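Local coordinates for signal recognition particle 19 kDa protein (Pyrococcus furiosus, PDB 3DLU) that probably binds 7S RNA directly and mediates attachment of the SRP54 subunit during assembly of the archaeal signal recognition particle, at residues S9-R14 / K83-I88; E42-K47 / A89-E94. All blocks are in the same frame, centred on the assembly; numbering follows the deposited sequence.

Contact 1: S9-R14 / K83-I88; sequences SELDSR and KSLKLI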
loop_
_atom_site.group_PDB
_atom_site.type_symbol
_atom_site.label_atom_id
_atom_site.label_comp_id
_atom_site.label_asym_id
_atom_site.label_seq_id
_atom_site.Cartn_x
_atom_site.Cartn_y
_atom_site.Cartn_z
ATOM N N SER A 9 -14.323 -0.271 6.115
ATOM C CA SER A 9 -14.966 -0.226 7.441
ATOM C C SER A 9 -16.204 0.665 7.498
ATOM O O SER A 9 -17.080 0.468 8.345
ATOM C CB SER A 9 -13.960 0.197 8.524
ATOM O OG SER A 9 -12.941 -0.784 8.625
ATOM N N GLU A 10 -16.282 1.638 6.593
ATOM C CA GLU A 10 -17.437 2.537 6.533
ATOM C C GLU A 10 -18.753 1.789 6.321
ATOM O O GLU A 10 -19.801 2.255 6.740
ATOM C CB GLU A 10 -17.246 3.591 5.427
ATOM C CG GLU A 10 -16.124 4.600 5.747
ATOM C CD GLU A 10 -15.704 5.421 4.530
ATOM O OE1 GLU A 10 -16.020 5.020 3.393
ATOM O OE2 GLU A 10 -15.043 6.464 4.711
ATOM N N LEU A 11 -18.693 0.618 5.687
ATOM C CA LEU A 11 -19.910 -0.132 5.413
ATOM C C LEU A 11 -19.873 -1.551 6.003
ATOM O O LEU A 11 -20.469 -2.474 5.448
ATOM C CB LEU A 11 -20.182 -0.176 3.904
ATOM C CG LEU A 11 -19.117 -0.792 2.999
ATOM C CD1 LEU A 11 -19.771 -1.632 1.877
ATOM C CD2 LEU A 11 -18.222 0.289 2.399
ATOM N N ASP A 12 -19.172 -1.709 7.127
ATOM C CA ASP A 12 -18.948 -3.018 7.730
ATOM C C ASP A 12 -19.863 -3.171 8.955
ATOM O O ASP A 12 -19.674 -2.507 9.988
ATOM C CB ASP A 12 -17.472 -3.149 8.129
ATOM C CG ASP A 12 -17.094 -4.546 8.629
ATOM O OD1 ASP A 12 -17.985 -5.371 8.931
ATOM O OD2 ASP A 12 -15.871 -4.808 8.738
ATOM N N SER A 13 -20.855 -4.045 8.824
ATOM C CA SER A 13 -21.875 -4.231 9.865
ATOM C C SER A 13 -21.306 -4.831 11.138
ATOM O O SER A 13 -21.962 -4.827 12.184
ATOM C CB SER A 13 -23.012 -5.120 9.337
ATOM O OG SER A 13 -22.521 -6.392 8.981
ATOM N N ARG A 14 -20.106 -5.379 11.054
ATOM C CA ARG A 14 -19.453 -5.917 12.249
ATOM C C ARG A 14 -18.935 -4.821 13.185
ATOM O O ARG A 14 -18.674 -5.068 14.357
ATOM C CB ARG A 14 -18.320 -6.871 11.861
ATOM C CG ARG A 14 -18.810 -8.144 11.181
ATOM C CD ARG A 14 -17.752 -9.232 11.157
ATOM N NE ARG A 14 -17.383 -9.690 12.496
ATOM C CZ ARG A 14 -18.161 -10.432 13.282
ATOM N NH1 ARG A 14 -19.371 -10.795 12.879
ATOM N NH2 ARG A 14 -17.734 -10.806 14.481
ATOM N N LYS A 83 -24.955 8.109 0.020
ATOM C CA LYS A 83 -25.835 7.281 -0.796
ATOM C C LYS A 83 -25.060 6.214 -1.570
ATOM O O LYS A 83 -25.536 5.092 -1.734
ATOM C CB LYS A 83 -26.668 8.135 -1.754
ATOM C CG LYS A 83 -27.507 7.314 -2.723
ATOM C CD LYS A 83 -28.434 6.340 -1.982
ATOM C CE LYS A 83 -29.400 5.655 -2.945
ATOM N NZ LYS A 83 -30.280 4.636 -2.280
ATOM N N SER A 84 -23.877 6.566 -2.061
ATOM C CA SER A 84 -23.048 5.600 -2.779
ATOM C C SER A 84 -22.638 4.421 -1.882
ATOM O O SER A 84 -22.598 3.285 -2.336
ATOM C CB SER A 84 -21.798 6.290 -3.355
ATOM O OG SER A 84 -22.155 7.294 -4.299
ATOM N N LEU A 85 -22.277 4.696 -0.631
ATOM C CA LEU A 85 -21.934 3.633 0.316
ATOM C C LEU A 85 -23.106 2.681 0.534
ATOM O O LEU A 85 -22.925 1.465 0.583
ATOM C CB LEU A 85 -21.486 4.201 1.659
ATOM C CG LEU A 85 -20.143 4.943 1.712
ATOM C CD1 LEU A 85 -19.906 5.518 3.100
ATOM C CD2 LEU A 85 -18.979 4.035 1.279
ATOM N N LYS A 86 -24.303 3.235 0.676
ATOM C CA LYS A 86 -25.501 2.389 0.830
ATOM C C LYS A 86 -25.745 1.532 -0.423
ATOM O O LYS A 86 -26.026 0.330 -0.327
ATOM C CB LYS A 86 -26.733 3.243 1.147
ATOM C CG LYS A 86 -26.694 3.896 2.539
ATOM C CD LYS A 86 -27.781 4.960 2.666
ATOM C CE LYS A 86 -27.684 5.695 3.990
ATOM N NZ LYS A 86 -28.563 6.891 4.006
ATOM N N LEU A 87 -25.629 2.139 -1.602
ATOM C CA LEU A 87 -25.826 1.406 -2.846
ATOM C C LEU A 87 -24.812 0.277 -2.959
ATOM O O LEU A 87 -25.143 -0.832 -3.381
ATOM C CB LEU A 87 -25.680 2.338 -4.051
ATOM C CG LEU A 87 -26.824 3.329 -4.258
ATOM C CD1 LEU A 87 -26.384 4.403 -5.247
ATOM C CD2 LEU A 87 -28.045 2.571 -4.773
ATOM N N ILE A 88 -23.566 0.575 -2.597
ATOM C CA ILE A 88 -22.498 -0.412 -2.666
ATOM C C ILE A 88 -22.756 -1.571 -1.704
ATOM O O ILE A 88 -22.645 -2.740 -2.088
ATOM C CB ILE A 88 -21.134 0.234 -2.368
ATOM C CG1 ILE A 88 -20.708 1.081 -3.561
ATOM C CG2 ILE A 88 -20.068 -0.832 -2.074
ATOM C CD1 ILE A 88 -19.473 1.943 -3.283
#
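Leu11 and Leu85 meet methyl to methyl, CD2 of Leu11 lying 4.0 Å from CD2 of Leu85, with the two side chains at an oblique angle. The other branch of Leu11 reaches further along the helix: its CD1 sits 4.0 Å from CG2 of Ile88, one turn on, and these two side chains cross at about a right angle. The forked end of Leu11 thus straddles Leu85 and Ile88. Its chi1 of 59° places CG between the backbone N and the carbonyl carbon, and from there both methyls reach the helix.

Glu10 adds a mixed contact. Its CB is 4.0 Å from Leu85 CD1, and OE1 rests against the same leucine, 3.8 Å from Leu85 CD2. The carboxylate is buried but served: OE1 accepts from the backbone N of Trp7, and OE2 forms a salt bridge with Lys81 at the start of the helix. Val5 of a second subunit packs on Glu10.

No hydrogen bond joins the two segments. Within the loop, Asp12 OD1 takes the backbone N of Arg14 at 3.0 Å, from above the carboxylate plane, which makes an Asx turn; the same oxygen also accepts from Ser31 N.

Val6 of strand 3-6 touches both leucines, and Leu11 continues onto Ile92, so Glu10 and Leu11 fasten the loop after that strand to helix 81-100.

Contact 2: E42-K47 / A89-E94; sequences EELKFK and AQKIRE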
loop_
_atom_site.group_PDB
_atom_site.type_symbol
_atom_site.label_atom_id
_atom_site.label_comp_id
_atom_site.label_asym_id
_atom_site.label_seq_id
_atom_site.Cartn_x
_atom_site.Cartn_y
_atom_site.Cartn_z
ATOM N N GLU A 42 -18.427 -1.116 -9.976
ATOM C CA GLU A 42 -18.462 -1.323 -11.420
ATOM C C GLU A 42 -19.881 -1.669 -11.856
ATOM O O GLU A 42 -20.397 -1.116 -12.828
ATOM C CB GLU A 42 -17.482 -2.420 -11.815
ATOM C CG GLU A 42 -16.012 -1.987 -11.708
ATOM C CD GLU A 42 -15.040 -3.145 -11.878
ATOM O OE1 GLU A 42 -15.481 -4.314 -11.800
ATOM O OE2 GLU A 42 -13.835 -2.882 -12.081
ATOM N N GLU A 43 -20.527 -2.564 -11.119
ATOM C CA GLU A 43 -21.905 -2.904 -11.436
ATOM C C GLU A 43 -22.833 -1.696 -11.328
ATOM O O GLU A 43 -23.801 -1.589 -12.089
ATOM C CB GLU A 43 -22.416 -4.071 -10.581
ATOM C CG GLU A 43 -21.976 -5.433 -11.087
ATOM C CD GLU A 43 -23.062 -6.491 -10.944
ATOM O OE1 GLU A 43 -24.212 -6.128 -10.602
ATOM O OE2 GLU A 43 -22.766 -7.684 -11.179
ATOM N N LEU A 44 -22.526 -0.790 -10.399
ATOM C CA LEU A 44 -23.317 0.426 -10.185
ATOM C C LEU A 44 -22.958 1.536 -11.177
ATOM O O LEU A 44 -23.539 2.627 -11.128
ATOM C CB LEU A 44 -23.125 0.952 -8.754
ATOM C CG LEU A 44 -23.692 0.017 -7.674
ATOM C CD1 LEU A 44 -23.130 0.341 -6.295
ATOM C CD2 LEU A 44 -25.221 0.070 -7.680
ATOM N N LYS A 45 -21.998 1.245 -12.048
ATOM C CA LYS A 45 -21.519 2.191 -13.069
ATOM C C LYS A 45 -20.722 3.348 -12.474
ATOM O O LYS A 45 -20.695 4.446 -13.028
ATOM C CB LYS A 45 -22.668 2.756 -13.900
ATOM C CG LYS A 45 -23.700 1.740 -14.323
ATOM C CD LYS A 45 -23.444 1.125 -15.656
ATOM C CE LYS A 45 -24.785 0.753 -16.283
ATOM N NZ LYS A 45 -24.636 -0.113 -17.465
ATOM N N PHE A 46 -20.089 3.114 -11.335
ATOM C CA PHE A 46 -19.205 4.115 -10.772
ATOM C C PHE A 46 -17.873 3.927 -11.471
ATOM O O PHE A 46 -17.618 2.873 -12.050
ATOM C CB PHE A 46 -19.031 3.926 -9.258
ATOM C CG PHE A 46 -20.303 4.079 -8.459
ATOM C CD1 PHE A 46 -21.438 4.653 -9.014
ATOM C CD2 PHE A 46 -20.339 3.690 -7.130
ATOM C CE1 PHE A 46 -22.601 4.805 -8.266
ATOM C CE2 PHE A 46 -21.503 3.843 -6.365
ATOM C CZ PHE A 46 -22.629 4.395 -6.933
ATOM N N LYS A 47 -17.026 4.940 -11.455
ATOM C CA LYS A 47 -15.717 4.773 -12.066
ATOM C C LYS A 47 -14.690 4.546 -10.970
ATOM O O LYS A 47 -14.655 5.292 -9.996
ATOM C CB LYS A 47 -15.354 5.998 -12.904
ATOM C CG LYS A 47 -13.995 5.877 -13.568
ATOM C CD LYS A 47 -13.714 7.068 -14.465
ATOM C CE LYS A 47 -12.489 6.810 -15.337
ATOM N NZ LYS A 47 -12.086 8.021 -16.103
ATOM N N ALA A 89 -23.114 -1.241 -0.463
ATOM C CA ALA A 89 -23.402 -2.263 0.543
ATOM C C ALA A 89 -24.527 -3.194 0.074
ATOM O O ALA A 89 -24.403 -4.433 0.137
ATOM C CB ALA A 89 -23.761 -1.610 1.887
ATOM N N GLN A 90 -25.611 -2.607 -0.422
ATOM C CA GLN A 90 -26.757 -3.408 -0.837
ATOM C C GLN A 90 -26.432 -4.256 -2.070
ATOM O O GLN A 90 -26.922 -5.376 -2.207
ATOM C CB GLN A 90 -28.002 -2.537 -1.032
ATOM C CG GLN A 90 -29.293 -3.324 -1.333
ATOM C CD GLN A 90 -29.667 -4.359 -0.264
ATOM O OE1 GLN A 90 -29.164 -4.339 0.857
ATOM N NE2 GLN A 90 -30.575 -5.260 -0.618
ATOM N N LYS A 91 -25.572 -3.741 -2.945
ATOM C CA LYS A 91 -25.128 -4.510 -4.097
ATOM C C LYS A 91 -24.270 -5.707 -3.664
ATOM O O LYS A 91 -24.388 -6.804 -4.225
ATOM C CB LYS A 91 -24.360 -3.609 -5.067
ATOM C CG LYS A 91 -23.791 -4.337 -6.266
ATOM C CD LYS A 91 -24.893 -4.883 -7.162
ATOM C CE LYS A 91 -25.931 -3.818 -7.465
ATOM N NZ LYS A 91 -26.885 -4.316 -8.504
ATOM N N ILE A 92 -23.413 -5.504 -2.668
ATOM C CA ILE A 92 -22.594 -6.596 -2.157
ATOM C C ILE A 92 -23.484 -7.679 -1.524
ATOM O O ILE A 92 -23.248 -8.877 -1.712
ATOM C CB ILE A 92 -21.538 -6.103 -1.152
ATOM C CG1 ILE A 92 -20.507 -5.216 -1.861
ATOM C CG2 ILE A 92 -20.841 -7.293 -0.478
ATOM C CD1 ILE A 92 -19.475 -4.598 -0.892
ATOM N N ARG A 93 -24.513 -7.257 -0.795
ATOM C CA ARG A 93 -25.471 -8.204 -0.226
ATOM C C ARG A 93 -26.097 -9.052 -1.335
ATOM O O ARG A 93 -26.246 -10.269 -1.202
ATOM C CB ARG A 93 -26.563 -7.466 0.556
ATOM C CG ARG A 93 -27.742 -8.345 1.016
ATOM C CD ARG A 93 -28.611 -7.609 2.054
ATOM N NE ARG A 93 -27.899 -7.502 3.325
ATOM C CZ ARG A 93 -27.335 -6.384 3.772
ATOM N NH1 ARG A 93 -27.450 -5.255 3.074
ATOM N NH2 ARG A 93 -26.664 -6.398 4.914
ATOM N N GLU A 94 -26.468 -8.398 -2.424
ATOM C CA GLU A 94 -27.059 -9.092 -3.558
ATOM C C GLU A 94 -26.086 -10.093 -4.197
ATOM O O GLU A 94 -26.466 -11.245 -4.446
ATOM C CB GLU A 94 -27.603 -8.079 -4.567
ATOM C CG GLU A 94 -28.082 -8.665 -5.871
ATOM C CD GLU A 94 -28.330 -7.593 -6.930
ATOM O OE1 GLU A 94 -28.480 -7.946 -8.120
ATOM O OE2 GLU A 94 -28.369 -6.397 -6.573
#
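This is a surface contact, part ionic and part apolar, between the C-terminal end of helix 34-43 and the middle of helix 81-100. Lys91 supplies the whole of one side, meeting Glu43 and Leu44 on the other. Its CG is anti to the backbone N (chi1 177°), which sends the chain out from the helix, and bends at chi2 and chi3 then curl the aliphatic part. Glu43 crosses it at about a right angle: OE1 lies 3.7 Å from Lys91 CD and makes a long salt bridge, 3.9 Å, to Lys91 NZ. A closer ionic partner of the lysine is on its own helix, one turn ahead, where Glu94 OE2 accepts from Lys91 NZ at 3.2 Å, from above the carboxylate plane. The ammonium therefore stands between two carboxylates, in a network that Arg98 extends by pairing with Glu94 OE1; the positive charges would be expected to ease the repulsion between the glutamates.

Helix 34-43 finishes here in a Schellman motif, with Lys45 at positive phi (71°) and its N bonded to Glu42 O at 3.0 Å. The turn leads into strand 47-56. Leu44, the residue before Lys45, runs past Lys91 in the opposite direction, its CD2 4.0 Å from Lys91 CE, and it also packs on Leu87. Leu44 CB sits 3.8 Å above the centre of one face of the Phe46 ring. On the buried side of the helix, Ile92 packs on Glu36, Ile37 and Ala40 of helix 34-43.

Overall arrangement
Contacts 1 and 2 use consecutive parts of helix 81-100, with centres about 11 Å apart. Contact 1 joins the helix to the loop after strand 3-6 and is buried; contact 2 joins it to the end of helix 34-43 at the surface. They also touch each other. Ile88 CG1, from contact 1, is 3.7 Å from Leu44 CD1 of contact 2, while Leu11 CD1 lies 3.9 Å from Ala89 CA. Phe46 CE2 adds a further link, 3.9 Å from Ser84 CB. Along the chain the segments alternate, and helix 81-100, shared by both contacts, brings together two earlier parts of the SRP19 fold, whose three-stranded antiparallel sheet has the order 3-6, 68-76, 47-56.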